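PDB 3PBK: fatty Acyl-Adenylate Ligase from Escherichia coli, which belongs to the AMP-binding enzyme family of the ANL superfamily, whose members combine a large N-terminal domain with a small C-terminal one. Local coordinates for residues A[259-263]-A[279-283]; A[474-478]-A[524-529]; A[481-485]-A[513-517]. One frame throughout, in Å; residues are numbered along the deposited sequence.

Interaction 1 of 3, residues A[259-263]-A[279-283]; sequences LQWLK and GYELC
C283 and W261 carry most of this buried contact, with L259 third. Residues 260-263 are helical, and K263 N donates to L259 O at 2.9 Å; residues 279-283 are one continuous stretch of helix. The backbones come nearest where the CA atoms of L259 and C283 lie 5.8 Å apart. C283, at chi1 near -82° (m), points its CB toward the other segment. Its small, polarisable sulfur packs against two side chains at once: SG is 3.7 Å from W261 CE3 and 4.1 Å from L262 CG. This is a cysteine sulfur-aromatic contact, oblique to the indole, with SG 5.0 Å from the centroid of the six-membered ring. W261 takes chi1 t, which sends the flat indole across to the second helix. Its edge meets the face of Y280 in a T-shaped pair, with centroids 5.2 Å apart, planes at 67° and W261 CH2 3.8 Å from Y280 CE1. G279 O lies at the indole edge, 3.6 Å from W261 CZ3. L259, m at both chi angles, brings CD2 to 3.4 Å from C283 O and 4.2 Å from C283 CB. The polar ends of both rings are satisfied by strands of the central sheet: W261 NE1 hydrogen-bonds to S273 OG and Y280 OH to G304 O. The arrangement is typical of layered alpha/beta packing: helices 260-267 and 277-285 flank strand 272-275 in sequence, W300 adds an edge-to-face ring to W261, and helix 312-322 packs against L262, Y280 and C283.

Interaction 2 of 3, residues A[474-478]-A[524-529]; sequences DIEYI and RIQSEF
Two helical segments cross with their N-to-C directions 140° apart and their axes 10.4 Å from each other at closest approach; the nearest CA atoms, those of I475 and I525, are 7.0 Å apart. D474 begins the first segment by laying its backbone and CB along the end of the F529 ring, with F529 CZ 3.5 Å from D474 O and 3.6 Å from D474 CB, while its side chain also touches R361 of helix 361-367. I475 (m, t) sets CG1 squarely over the face of that ring, 4.0 Å from the centroid and 7° off the normal, a CH-pi contact; its CG2 is 4.0 Å from I525 CD1. This is helix pairing within the small alpha/beta domain of the ANL fold: I475 and F529 both also touch I470 of strand 468-470. E476 points its CB away from the partner helix; its carboxylate forms a salt bridge with R553 and accepts a hydrogen bond from A492 N. The Y477 hydroxyl is hydrogen-bonded to E313 of helix 312-322. I478 (m, t) is a knob in the hole formed by R524, I525, E528 and F529. Its branched side chain fills that hole: CD1 is 3.6 Å from I525 CG1, 3.7 Å from F529 CE1 at the ring edge and 3.9 Å from E528 CB, and CG2 is 3.8 Å from R524 CD.

Interaction 3 of 3, residues A[481-485]-A[513-517]; sequences QEPEI and RRGQL
Charge pairing between an irregular loop and a helix dominates here, with R513 as the sole donor across the two segments. Residues 513-517 are helical, and L517 N donates to R513 O at 2.8 Å. Residues 481-485 form no regular helix or strand, but the chain turns tightly from E482 to I485, where I485 N makes a weak hydrogen bond of 3.3 Å to E482 O. P483 (phi/psi -65/-33°) and E484 (-78/-28°) occupy the middle of this beta turn, and the fixed phi of proline suits the first of those positions. The turn presents E482 and E484 to the same guanidinium group. R513, with chi1 t, chi2 p and chi3 t, donates from NE to E484 OE2 at 2.9 Å and from NH2 to E484 OE1 at 2.7 Å, a side-on bidentate pair. NH2 also gives a 2.7 Å bond to E482 OE1, nearly straight at 171°. Both carboxylates approach near the guanidinium plane, as good donor geometry requires. One helical turn beyond R513, L517 supplies the apolar part: its CD1 is 3.8 Å from E482 CG and 4.0 Å from I485 CD1. The closest CA atoms, those of E482 and L517, are 8.4 Å apart, a span only side chains can bridge. R514 turns off to another partner, its NH1 hydrogen-bonding to I508 O, and I508 itself touches E484, R513 and L517. The result is a salt-bridge network, one arginine shared by two glutamates of a beta turn, joining the loop before strand 490-494 to the early part of helix 511-529 in the small C-terminal domain.

Overall arrangement
Following the chain from the N terminus, interaction 1 comes first: it closes a short loop of 15 residues that contains strand 272-275, joining two consecutive helices of the large domain. It is complete long before interaction 2 opens at 474-478. The chain then passes almost at once into 481-485, crosses strands 490-494 and 500-505, and returns along helix 511-529. That helix meets 481-485 first, closing interaction 3, and then 474-478, closing interaction 2, so the shorter loop lies wholly within the longer one. Interactions 2 and 3, with centres 14 Å apart, thus join different lengths of one helix to helix 472-479 and the loop after it, all within the small domain; interaction 1 lies 26-29 Å from them, centre to centre.

Interaction 1 of 3, residues A[259-263]-A[279-283]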
ATOM      1  N   LEU A 259     -18.286   1.294  -7.193  1.00 26.87           N
ATOM      2  CA  LEU A 259     -18.607   2.449  -8.020  1.00 27.35           C
ATOM      3  C   LEU A 259     -18.811   3.748  -7.241  1.00 27.14           C
ATOM      4  O   LEU A 259     -18.780   4.849  -7.807  1.00 26.73           O
ATOM      5  CB  LEU A 259     -19.818   2.146  -8.899  1.00 29.83           C
ATOM      6  CG  LEU A 259     -19.482   1.463 -10.228  1.00 31.42           C
ATOM      7  CD1 LEU A 259     -18.899   2.480 -11.207  1.00 30.48           C
ATOM      8  CD2 LEU A 259     -18.547   0.250 -10.055  1.00 28.88           C
ATOM      9  N   GLN A 260     -19.004   3.636  -5.938  1.00 27.20           N
ATOM     10  CA  GLN A 260     -19.149   4.841  -5.141  1.00 27.43           C
ATOM     11  C   GLN A 260     -17.870   5.693  -5.170  1.00 26.12           C
ATOM     12  O   GLN A 260     -17.896   6.891  -4.895  1.00 25.94           O
ATOM     13  CB  GLN A 260     -19.609   4.491  -3.725  1.00 27.94           C
ATOM     14  CG  GLN A 260     -21.085   4.099  -3.675  1.00 29.78           C
ATOM     15  CD  GLN A 260     -22.000   5.201  -4.219  1.00 31.32           C
ATOM     16  OE1 GLN A 260     -22.365   6.133  -3.496  1.00 32.22           O
ATOM     17  NE2 GLN A 260     -22.377   5.093  -5.491  1.00 29.63           N
ATOM     18  N   TRP A 261     -16.760   5.063  -5.537  1.00 25.27           N
ATOM     19  CA  TRP A 261     -15.474   5.735  -5.688  1.00 23.23           C
ATOM     20  C   TRP A 261     -15.519   6.655  -6.893  1.00 23.30           C
ATOM     21  O   TRP A 261     -15.181   7.827  -6.804  1.00 23.36           O
ATOM     22  CB  TRP A 261     -14.361   4.688  -5.840  1.00 22.08           C
ATOM     23  CG  TRP A 261     -13.028   5.208  -6.235  1.00 20.06           C
ATOM     24  CD1 TRP A 261     -12.491   6.399  -5.901  1.00 20.04           C
ATOM     25  CD2 TRP A 261     -12.040   4.527  -7.022  1.00 19.87           C
ATOM     26  NE1 TRP A 261     -11.237   6.522  -6.442  1.00 19.60           N
ATOM     27  CE2 TRP A 261     -10.938   5.383  -7.131  1.00 19.46           C
ATOM     28  CE3 TRP A 261     -11.990   3.284  -7.652  1.00 20.85           C
ATOM     29  CZ2 TRP A 261      -9.790   5.031  -7.844  1.00 19.71           C
ATOM     30  CZ3 TRP A 261     -10.847   2.938  -8.358  1.00 20.01           C
ATOM     31  CH2 TRP A 261      -9.765   3.805  -8.447  1.00 19.23           C
ATOM     32  N   LEU A 262     -15.959   6.126  -8.025  1.00 24.01           N
ATOM     33  CA  LEU A 262     -16.042   6.931  -9.229  1.00 24.13           C
ATOM     34  C   LEU A 262     -17.137   7.973  -9.055  1.00 25.10           C
ATOM     35  O   LEU A 262     -17.022   9.092  -9.564  1.00 24.82           O
ATOM     36  CB  LEU A 262     -16.321   6.060 -10.455  1.00 25.39           C
ATOM     37  CG  LEU A 262     -15.434   4.831 -10.660  1.00 23.85           C
ATOM     38  CD1 LEU A 262     -15.697   4.221 -12.020  1.00 24.40           C
ATOM     39  CD2 LEU A 262     -13.972   5.193 -10.511  1.00 21.81           C
ATOM     40  N   LYS A 263     -18.199   7.601  -8.342  1.00 25.37           N
ATOM     41  CA  LYS A 263     -19.254   8.548  -8.025  1.00 26.09           C
ATOM     42  C   LYS A 263     -18.647   9.782  -7.370  1.00 25.33           C
ATOM     43  O   LYS A 263     -18.767  10.903  -7.868  1.00 24.97           O
ATOM     44  CB  LYS A 263     -20.255   7.917  -7.066  1.00 27.73           C
ATOM     45  CG  LYS A 263     -21.303   7.044  -7.721  1.00 30.18           C
ATOM     46  CD  LYS A 263     -22.371   7.874  -8.422  1.00 35.00           C
ATOM     47  CE  LYS A 263     -23.767   7.353  -8.093  1.00 38.22           C
ATOM     48  NZ  LYS A 263     -23.796   5.867  -7.924  1.00 38.16           N
ATOM     49  N   GLY A 279      -8.453  -2.359  -7.214  1.00 21.70           N
ATOM     50  CA  GLY A 279      -9.431  -1.304  -7.036  1.00 21.65           C
ATOM     51  C   GLY A 279     -10.077  -0.949  -8.359  1.00 21.22           C
ATOM     52  O   GLY A 279     -11.263  -0.642  -8.432  1.00 21.01           O
ATOM     53  N   TYR A 280      -9.277  -0.994  -9.416  1.00 21.60           N
ATOM     54  CA  TYR A 280      -9.748  -0.665 -10.756  1.00 22.32           C
ATOM     55  C   TYR A 280     -10.546  -1.817 -11.331  1.00 22.76           C
ATOM     56  O   TYR A 280     -11.596  -1.622 -11.937  1.00 23.36           O
ATOM     57  CB  TYR A 280      -8.572  -0.317 -11.683  1.00 20.87           C
ATOM     58  CG  TYR A 280      -7.988   1.067 -11.447  1.00 20.85           C
ATOM     59  CD1 TYR A 280      -8.567   2.200 -12.013  1.00 20.59           C
ATOM     60  CD2 TYR A 280      -6.855   1.244 -10.652  1.00 21.24           C
ATOM     61  CE1 TYR A 280      -8.031   3.474 -11.793  1.00 19.88           C
ATOM     62  CE2 TYR A 280      -6.313   2.521 -10.423  1.00 19.83           C
ATOM     63  CZ  TYR A 280      -6.907   3.624 -10.999  1.00 19.15           C
ATOM     64  OH  TYR A 280      -6.376   4.874 -10.779  1.00 18.55           O
ATOM     65  N   GLU A 281     -10.039  -3.023 -11.135  1.00 22.67           N
ATOM     66  CA  GLU A 281     -10.696  -4.208 -11.656  1.00 24.02           C
ATOM     67  C   GLU A 281     -12.057  -4.418 -11.003  1.00 25.87           C
ATOM     68  O   GLU A 281     -13.043  -4.666 -11.691  1.00 27.39           O
ATOM     69  CB  GLU A 281      -9.803  -5.427 -11.459  1.00 24.45           C
ATOM     70  CG  GLU A 281     -10.271  -6.653 -12.196  1.00 25.82           C
ATOM     71  CD  GLU A 281     -11.178  -7.507 -11.344  1.00 30.25           C
ATOM     72  OE1 GLU A 281     -11.293  -7.217 -10.127  1.00 29.15           O
ATOM     73  OE2 GLU A 281     -11.769  -8.466 -11.892  1.00 32.75           O
ATOM     74  N   LEU A 282     -12.107  -4.310  -9.678  1.00 25.16           N
ATOM     75  CA  LEU A 282     -13.358  -4.410  -8.941  1.00 24.59           C
ATOM     76  C   LEU A 282     -14.429  -3.583  -9.637  1.00 25.70           C
ATOM     77  O   LEU A 282     -15.510  -4.078  -9.925  1.00 27.41           O
ATOM     78  CB  LEU A 282     -13.174  -3.898  -7.515  1.00 24.21           C
ATOM     79  CG  LEU A 282     -13.630  -4.731  -6.309  1.00 24.28           C
ATOM     80  CD1 LEU A 282     -14.156  -3.803  -5.240  1.00 24.07           C
ATOM     81  CD2 LEU A 282     -14.692  -5.736  -6.660  1.00 26.42           C
ATOM     82  N   CYS A 283     -14.119  -2.322  -9.918  1.00 25.45           N
ATOM     83  CA  CYS A 283     -15.063  -1.405 -10.565  1.00 26.40           C
ATOM     84  C   CYS A 283     -15.661  -1.902 -11.875  1.00 27.74           C
ATOM     85  O   CYS A 283     -16.878  -2.023 -12.012  1.00 28.94           O
ATOM     86  CB  CYS A 283     -14.405  -0.054 -10.818  1.00 25.01           C
ATOM     87  SG  CYS A 283     -14.409   1.018  -9.388  1.00 24.66           S
TER

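Interaction 2 of 3, residues A[474-478]-A[524-529]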
ATOM      1  N   ASP A 474       2.069 -15.388 -13.396  1.00 19.80           N
ATOM      2  CA  ASP A 474       1.899 -15.881 -14.762  1.00 19.46           C
ATOM      3  C   ASP A 474       1.099 -17.180 -14.758  1.00 20.90           C
ATOM      4  O   ASP A 474       0.378 -17.482 -15.711  1.00 21.40           O
ATOM      5  CB  ASP A 474       3.249 -16.124 -15.432  1.00 19.27           C
ATOM      6  CG  ASP A 474       3.937 -14.841 -15.850  1.00 21.18           C
ATOM      7  OD1 ASP A 474       3.297 -13.769 -15.750  1.00 21.41           O
ATOM      8  OD2 ASP A 474       5.120 -14.904 -16.275  1.00 21.45           O
ATOM      9  N   ILE A 475       1.248 -17.955 -13.685  1.00 20.65           N
ATOM     10  CA  ILE A 475       0.515 -19.197 -13.520  1.00 19.49           C
ATOM     11  C   ILE A 475      -0.868 -18.904 -12.973  1.00 20.20           C
ATOM     12  O   ILE A 475      -1.847 -19.456 -13.455  1.00 21.04           O
ATOM     13  CB  ILE A 475       1.256 -20.165 -12.588  1.00 20.30           C
ATOM     14  CG1 ILE A 475       2.451 -20.774 -13.315  1.00 20.93           C
ATOM     15  CG2 ILE A 475       0.329 -21.279 -12.080  1.00 20.72           C
ATOM     16  CD1 ILE A 475       3.142 -21.862 -12.529  1.00 22.19           C
ATOM     17  N   GLU A 476      -0.953 -18.027 -11.975  1.00 20.25           N
ATOM     18  CA  GLU A 476      -2.243 -17.669 -11.397  1.00 20.14           C
ATOM     19  C   GLU A 476      -3.177 -17.089 -12.452  1.00 21.34           C
ATOM     20  O   GLU A 476      -4.399 -17.246 -12.371  1.00 21.39           O
ATOM     21  CB  GLU A 476      -2.063 -16.676 -10.262  1.00 20.50           C
ATOM     22  CG  GLU A 476      -1.336 -17.247  -9.078  1.00 21.96           C
ATOM     23  CD  GLU A 476      -0.592 -16.184  -8.286  1.00 22.80           C
ATOM     24  OE1 GLU A 476      -0.721 -14.984  -8.632  1.00 22.35           O
ATOM     25  OE2 GLU A 476       0.127 -16.551  -7.325  1.00 22.95           O
ATOM     26  N   TYR A 477      -2.599 -16.415 -13.443  1.00 20.98           N
ATOM     27  CA  TYR A 477      -3.381 -15.848 -14.528  1.00 20.55           C
ATOM     28  C   TYR A 477      -4.277 -16.902 -15.155  1.00 21.58           C
ATOM     29  O   TYR A 477      -5.462 -16.659 -15.368  1.00 23.03           O
ATOM     30  CB  TYR A 477      -2.465 -15.257 -15.588  1.00 21.07           C
ATOM     31  CG  TYR A 477      -3.175 -14.663 -16.790  1.00 20.52           C
ATOM     32  CD1 TYR A 477      -3.704 -13.381 -16.741  1.00 20.07           C
ATOM     33  CD2 TYR A 477      -3.289 -15.371 -17.970  1.00 19.59           C
ATOM     34  CE1 TYR A 477      -4.337 -12.830 -17.824  1.00 20.47           C
ATOM     35  CE2 TYR A 477      -3.917 -14.826 -19.057  1.00 20.61           C
ATOM     36  CZ  TYR A 477      -4.441 -13.553 -18.983  1.00 21.41           C
ATOM     37  OH  TYR A 477      -5.069 -13.003 -20.077  1.00 21.21           O
ATOM     38  N   ILE A 478      -3.719 -18.070 -15.453  1.00 21.18           N
ATOM     39  CA  ILE A 478      -4.502 -19.143 -16.063  1.00 21.42           C
ATOM     40  C   ILE A 478      -5.737 -19.470 -15.237  1.00 22.02           C
ATOM     41  O   ILE A 478      -6.813 -19.705 -15.788  1.00 23.22           O
ATOM     42  CB  ILE A 478      -3.672 -20.408 -16.284  1.00 21.40           C
ATOM     43  CG1 ILE A 478      -2.536 -20.118 -17.265  1.00 21.13           C
ATOM     44  CG2 ILE A 478      -4.541 -21.524 -16.810  1.00 22.87           C
ATOM     45  CD1 ILE A 478      -1.523 -21.228 -17.342  1.00 22.69           C
ATOM     46  N   ARG A 524      -4.051 -27.286 -18.575  1.00 26.37           N
ATOM     47  CA  ARG A 524      -3.776 -25.998 -19.207  1.00 28.04           C
ATOM     48  C   ARG A 524      -2.424 -25.408 -18.788  1.00 26.21           C
ATOM     49  O   ARG A 524      -1.753 -24.756 -19.582  1.00 26.09           O
ATOM     50  CB  ARG A 524      -4.909 -25.020 -18.908  1.00 29.39           C
ATOM     51  CG  ARG A 524      -5.186 -24.030 -20.009  1.00 33.19           C
ATOM     52  CD  ARG A 524      -6.395 -23.182 -19.643  1.00 41.27           C
ATOM     53  NE  ARG A 524      -7.102 -22.669 -20.817  1.00 50.11           N
ATOM     54  CZ  ARG A 524      -8.206 -23.216 -21.327  1.00 52.65           C
ATOM     55  NH1 ARG A 524      -8.743 -24.301 -20.760  1.00 46.64           N
ATOM     56  NH2 ARG A 524      -8.777 -22.670 -22.401  1.00 52.91           N
ATOM     57  N   ILE A 525      -2.031 -25.655 -17.543  1.00 25.45           N
ATOM     58  CA  ILE A 525      -0.766 -25.172 -17.014  1.00 24.40           C
ATOM     59  C   ILE A 525       0.414 -26.038 -17.464  1.00 25.03           C
ATOM     60  O   ILE A 525       1.513 -25.531 -17.679  1.00 24.29           O
ATOM     61  CB  ILE A 525      -0.799 -25.129 -15.481  1.00 24.41           C
ATOM     62  CG1 ILE A 525      -1.683 -23.979 -14.994  1.00 23.49           C
ATOM     63  CG2 ILE A 525       0.609 -25.020 -14.917  1.00 23.60           C
ATOM     64  CD1 ILE A 525      -2.117 -24.109 -13.528  1.00 22.16           C
ATOM     65  N   GLN A 526       0.198 -27.343 -17.609  1.00 25.59           N
ATOM     66  CA  GLN A 526       1.282 -28.205 -18.064  1.00 25.48           C
ATOM     67  C   GLN A 526       1.531 -27.986 -19.534  1.00 25.43           C
ATOM     68  O   GLN A 526       2.624 -28.257 -20.044  1.00 25.88           O
ATOM     69  CB  GLN A 526       0.998 -29.684 -17.823  1.00 26.40           C
ATOM     70  CG  GLN A 526       2.287 -30.505 -17.771  1.00 27.83           C
ATOM     71  CD  GLN A 526       2.102 -31.940 -18.215  1.00 32.98           C
ATOM     72  OE1 GLN A 526       0.971 -32.432 -18.319  1.00 36.00           O
ATOM     73  NE2 GLN A 526       3.217 -32.625 -18.487  1.00 31.71           N
ATOM     74  N   SER A 527       0.501 -27.513 -20.220  1.00 24.50           N
ATOM     75  CA  SER A 527       0.645 -27.143 -21.609  1.00 24.94           C
ATOM     76  C   SER A 527       1.461 -25.870 -21.685  1.00 25.26           C
ATOM     77  O   SER A 527       2.547 -25.840 -22.250  1.00 25.38           O
ATOM     78  CB  SER A 527      -0.721 -26.905 -22.234  1.00 26.63           C
ATOM     79  OG  SER A 527      -0.621 -26.012 -23.336  1.00 29.48           O
ATOM     80  N   GLU A 528       0.923 -24.821 -21.085  1.00 25.45           N
ATOM     81  CA  GLU A 528       1.506 -23.496 -21.133  1.00 24.49           C
ATOM     82  C   GLU A 528       2.914 -23.394 -20.564  1.00 24.72           C
ATOM     83  O   GLU A 528       3.743 -22.652 -21.102  1.00 24.90           O
ATOM     84  CB  GLU A 528       0.604 -22.548 -20.362  1.00 26.38           C
ATOM     85  CG  GLU A 528      -0.674 -22.175 -21.093  1.00 29.41           C
ATOM     86  CD  GLU A 528      -0.533 -20.841 -21.790  1.00 34.05           C
ATOM     87  OE1 GLU A 528       0.585 -20.571 -22.313  1.00 32.88           O
ATOM     88  OE2 GLU A 528      -1.526 -20.069 -21.792  1.00 34.42           O
ATOM     89  N   PHE A 529       3.184 -24.118 -19.474  1.00 24.55           N
ATOM     90  CA  PHE A 529       4.395 -23.888 -18.672  1.00 22.89           C
ATOM     91  C   PHE A 529       5.371 -25.057 -18.561  1.00 22.57           C
ATOM     92  O   PHE A 529       6.517 -24.869 -18.152  1.00 22.63           O
ATOM     93  CB  PHE A 529       4.030 -23.370 -17.274  1.00 22.03           C
ATOM     94  CG  PHE A 529       3.653 -21.918 -17.253  1.00 21.64           C
ATOM     95  CD1 PHE A 529       2.334 -21.529 -17.379  1.00 21.93           C
ATOM     96  CD2 PHE A 529       4.621 -20.940 -17.133  1.00 21.45           C
ATOM     97  CE1 PHE A 529       1.985 -20.195 -17.374  1.00 20.80           C
ATOM     98  CE2 PHE A 529       4.277 -19.605 -17.129  1.00 20.59           C
ATOM     99  CZ  PHE A 529       2.955 -19.235 -17.248  1.00 20.28           C
TER

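Interaction 3 of 3, residues A[481-485]-A[513-517]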
ATOM      1  N   GLN A 481      -8.818 -16.966 -15.480  1.00 23.33           N
ATOM      2  CA  GLN A 481      -9.540 -16.974 -16.745  1.00 23.66           C
ATOM      3  C   GLN A 481     -10.924 -17.562 -16.549  1.00 24.97           C
ATOM      4  O   GLN A 481     -11.874 -17.240 -17.278  1.00 25.73           O
ATOM      5  CB  GLN A 481      -8.778 -17.800 -17.773  1.00 24.04           C
ATOM      6  CG  GLN A 481      -7.401 -17.255 -18.082  1.00 24.05           C
ATOM      7  CD  GLN A 481      -7.472 -15.876 -18.695  1.00 25.44           C
ATOM      8  OE1 GLN A 481      -7.240 -14.866 -18.010  1.00 24.56           O
ATOM      9  NE2 GLN A 481      -7.824 -15.815 -19.991  1.00 25.00           N
ATOM     10  N   GLU A 482     -11.038 -18.442 -15.565  1.00 23.86           N
ATOM     11  CA  GLU A 482     -12.315 -19.047 -15.274  1.00 25.43           C
ATOM     12  C   GLU A 482     -13.235 -17.965 -14.715  1.00 26.24           C
ATOM     13  O   GLU A 482     -12.764 -17.051 -14.036  1.00 26.12           O
ATOM     14  CB  GLU A 482     -12.128 -20.200 -14.294  1.00 26.71           C
ATOM     15  CG  GLU A 482     -11.189 -21.294 -14.816  1.00 27.22           C
ATOM     16  CD  GLU A 482     -11.689 -21.940 -16.106  1.00 29.00           C
ATOM     17  OE1 GLU A 482     -12.755 -22.600 -16.076  1.00 30.12           O
ATOM     18  OE2 GLU A 482     -11.009 -21.796 -17.149  1.00 27.99           O
ATOM     19  N   PRO A 483     -14.548 -18.055 -15.011  1.00 26.40           N
ATOM     20  CA  PRO A 483     -15.478 -16.991 -14.614  1.00 25.96           C
ATOM     21  C   PRO A 483     -15.584 -16.893 -13.099  1.00 26.23           C
ATOM     22  O   PRO A 483     -15.753 -15.797 -12.553  1.00 26.57           O
ATOM     23  CB  PRO A 483     -16.819 -17.450 -15.197  1.00 25.78           C
ATOM     24  CG  PRO A 483     -16.504 -18.579 -16.125  1.00 25.45           C
ATOM     25  CD  PRO A 483     -15.251 -19.198 -15.617  1.00 26.04           C
ATOM     26  N   GLU A 484     -15.468 -18.036 -12.428  1.00 25.91           N
ATOM     27  CA  GLU A 484     -15.668 -18.097 -10.985  1.00 26.70           C
ATOM     28  C   GLU A 484     -14.457 -17.571 -10.209  1.00 26.48           C
ATOM     29  O   GLU A 484     -14.588 -17.055  -9.097  1.00 26.03           O
ATOM     30  CB  GLU A 484     -16.011 -19.525 -10.546  1.00 26.84           C
ATOM     31  CG  GLU A 484     -17.224 -20.126 -11.249  1.00 28.03           C
ATOM     32  CD  GLU A 484     -16.855 -21.083 -12.384  1.00 28.82           C
ATOM     33  OE1 GLU A 484     -15.665 -21.125 -12.772  1.00 28.47           O
ATOM     34  OE2 GLU A 484     -17.757 -21.796 -12.885  1.00 28.92           O
ATOM     35  N   ILE A 485     -13.278 -17.692 -10.807  1.00 26.26           N
ATOM     36  CA  ILE A 485     -12.060 -17.219 -10.165  1.00 25.93           C
ATOM     37  C   ILE A 485     -11.705 -15.768 -10.521  1.00 26.09           C
ATOM     38  O   ILE A 485     -11.713 -15.372 -11.697  1.00 24.79           O
ATOM     39  CB  ILE A 485     -10.900 -18.140 -10.491  1.00 24.43           C
ATOM     40  CG1 ILE A 485     -11.340 -19.587 -10.280  1.00 23.75           C
ATOM     41  CG2 ILE A 485      -9.700 -17.786  -9.641  1.00 24.10           C
ATOM     42  CD1 ILE A 485     -10.364 -20.592 -10.795  1.00 23.47           C
ATOM     43  N   ARG A 513     -18.293 -29.574 -11.243  1.00 33.10           N
ATOM     44  CA  ARG A 513     -17.500 -28.466 -11.766  1.00 31.61           C
ATOM     45  C   ARG A 513     -16.118 -28.399 -11.124  1.00 30.62           C
ATOM     46  O   ARG A 513     -15.132 -28.107 -11.796  1.00 29.38           O
ATOM     47  CB  ARG A 513     -18.225 -27.138 -11.558  1.00 31.16           C
ATOM     48  CG  ARG A 513     -17.347 -25.907 -11.781  1.00 30.64           C
ATOM     49  CD  ARG A 513     -17.128 -25.643 -13.258  1.00 30.21           C
ATOM     50  NE  ARG A 513     -16.471 -24.364 -13.522  1.00 28.93           N
ATOM     51  CZ  ARG A 513     -15.370 -24.229 -14.258  1.00 28.84           C
ATOM     52  NH1 ARG A 513     -14.802 -25.295 -14.803  1.00 28.32           N
ATOM     53  NH2 ARG A 513     -14.842 -23.027 -14.458  1.00 28.38           N
ATOM     54  N   ARG A 514     -16.050 -28.664  -9.822  1.00 31.12           N
ATOM     55  CA  ARG A 514     -14.768 -28.668  -9.123  1.00 30.35           C
ATOM     56  C   ARG A 514     -13.803 -29.625  -9.806  1.00 29.62           C
ATOM     57  O   ARG A 514     -12.722 -29.225 -10.228  1.00 29.20           O
ATOM     58  CB  ARG A 514     -14.927 -29.052  -7.650  1.00 30.71           C
ATOM     59  CG  ARG A 514     -15.845 -28.143  -6.852  1.00 31.24           C
ATOM     60  CD  ARG A 514     -16.094 -28.692  -5.451  1.00 31.43           C
ATOM     61  NE  ARG A 514     -14.937 -28.511  -4.587  1.00 30.49           N
ATOM     62  CZ  ARG A 514     -14.603 -27.350  -4.032  1.00 29.25           C
ATOM     63  NH1 ARG A 514     -15.335 -26.271  -4.260  1.00 29.36           N
ATOM     64  NH2 ARG A 514     -13.532 -27.261  -3.253  1.00 29.55           N
ATOM     65  N   GLY A 515     -14.196 -30.889  -9.919  1.00 29.71           N
ATOM     66  CA  GLY A 515     -13.355 -31.877 -10.569  1.00 29.58           C
ATOM     67  C   GLY A 515     -13.003 -31.462 -11.984  1.00 29.04           C
ATOM     68  O   GLY A 515     -11.862 -31.601 -12.429  1.00 28.55           O
ATOM     69  N   GLN A 516     -14.000 -30.944 -12.688  1.00 29.46           N
ATOM     70  CA  GLN A 516     -13.852 -30.527 -14.071  1.00 29.14           C
ATOM     71  C   GLN A 516     -12.795 -29.434 -14.225  1.00 28.98           C
ATOM     72  O   GLN A 516     -11.898 -29.533 -15.069  1.00 28.84           O
ATOM     73  CB  GLN A 516     -15.208 -30.056 -14.594  1.00 31.14           C
ATOM     74  CG  GLN A 516     -15.153 -28.997 -15.684  1.00 32.19           C
ATOM     75  CD  GLN A 516     -16.540 -28.638 -16.190  1.00 33.88           C
ATOM     76  OE1 GLN A 516     -16.767 -27.539 -16.714  1.00 32.82           O
ATOM     77  NE2 GLN A 516     -17.485 -29.569 -16.022  1.00 35.43           N
ATOM     78  N   LEU A 517     -12.901 -28.400 -13.398  1.00 28.82           N
ATOM     79  CA  LEU A 517     -11.977 -27.272 -13.451  1.00 27.51           C
ATOM     80  C   LEU A 517     -10.571 -27.615 -12.955  1.00 27.18           C
ATOM     81  O   LEU A 517      -9.593 -27.086 -13.474  1.00 26.92           O
ATOM     82  CB  LEU A 517     -12.554 -26.081 -12.682  1.00 27.29           C
ATOM     83  CG  LEU A 517     -11.647 -24.907 -12.320  1.00 26.55           C
ATOM     84  CD1 LEU A 517     -12.469 -23.661 -12.169  1.00 27.43           C
ATOM     85  CD2 LEU A 517     -10.904 -25.176 -11.042  1.00 26.38           C
TER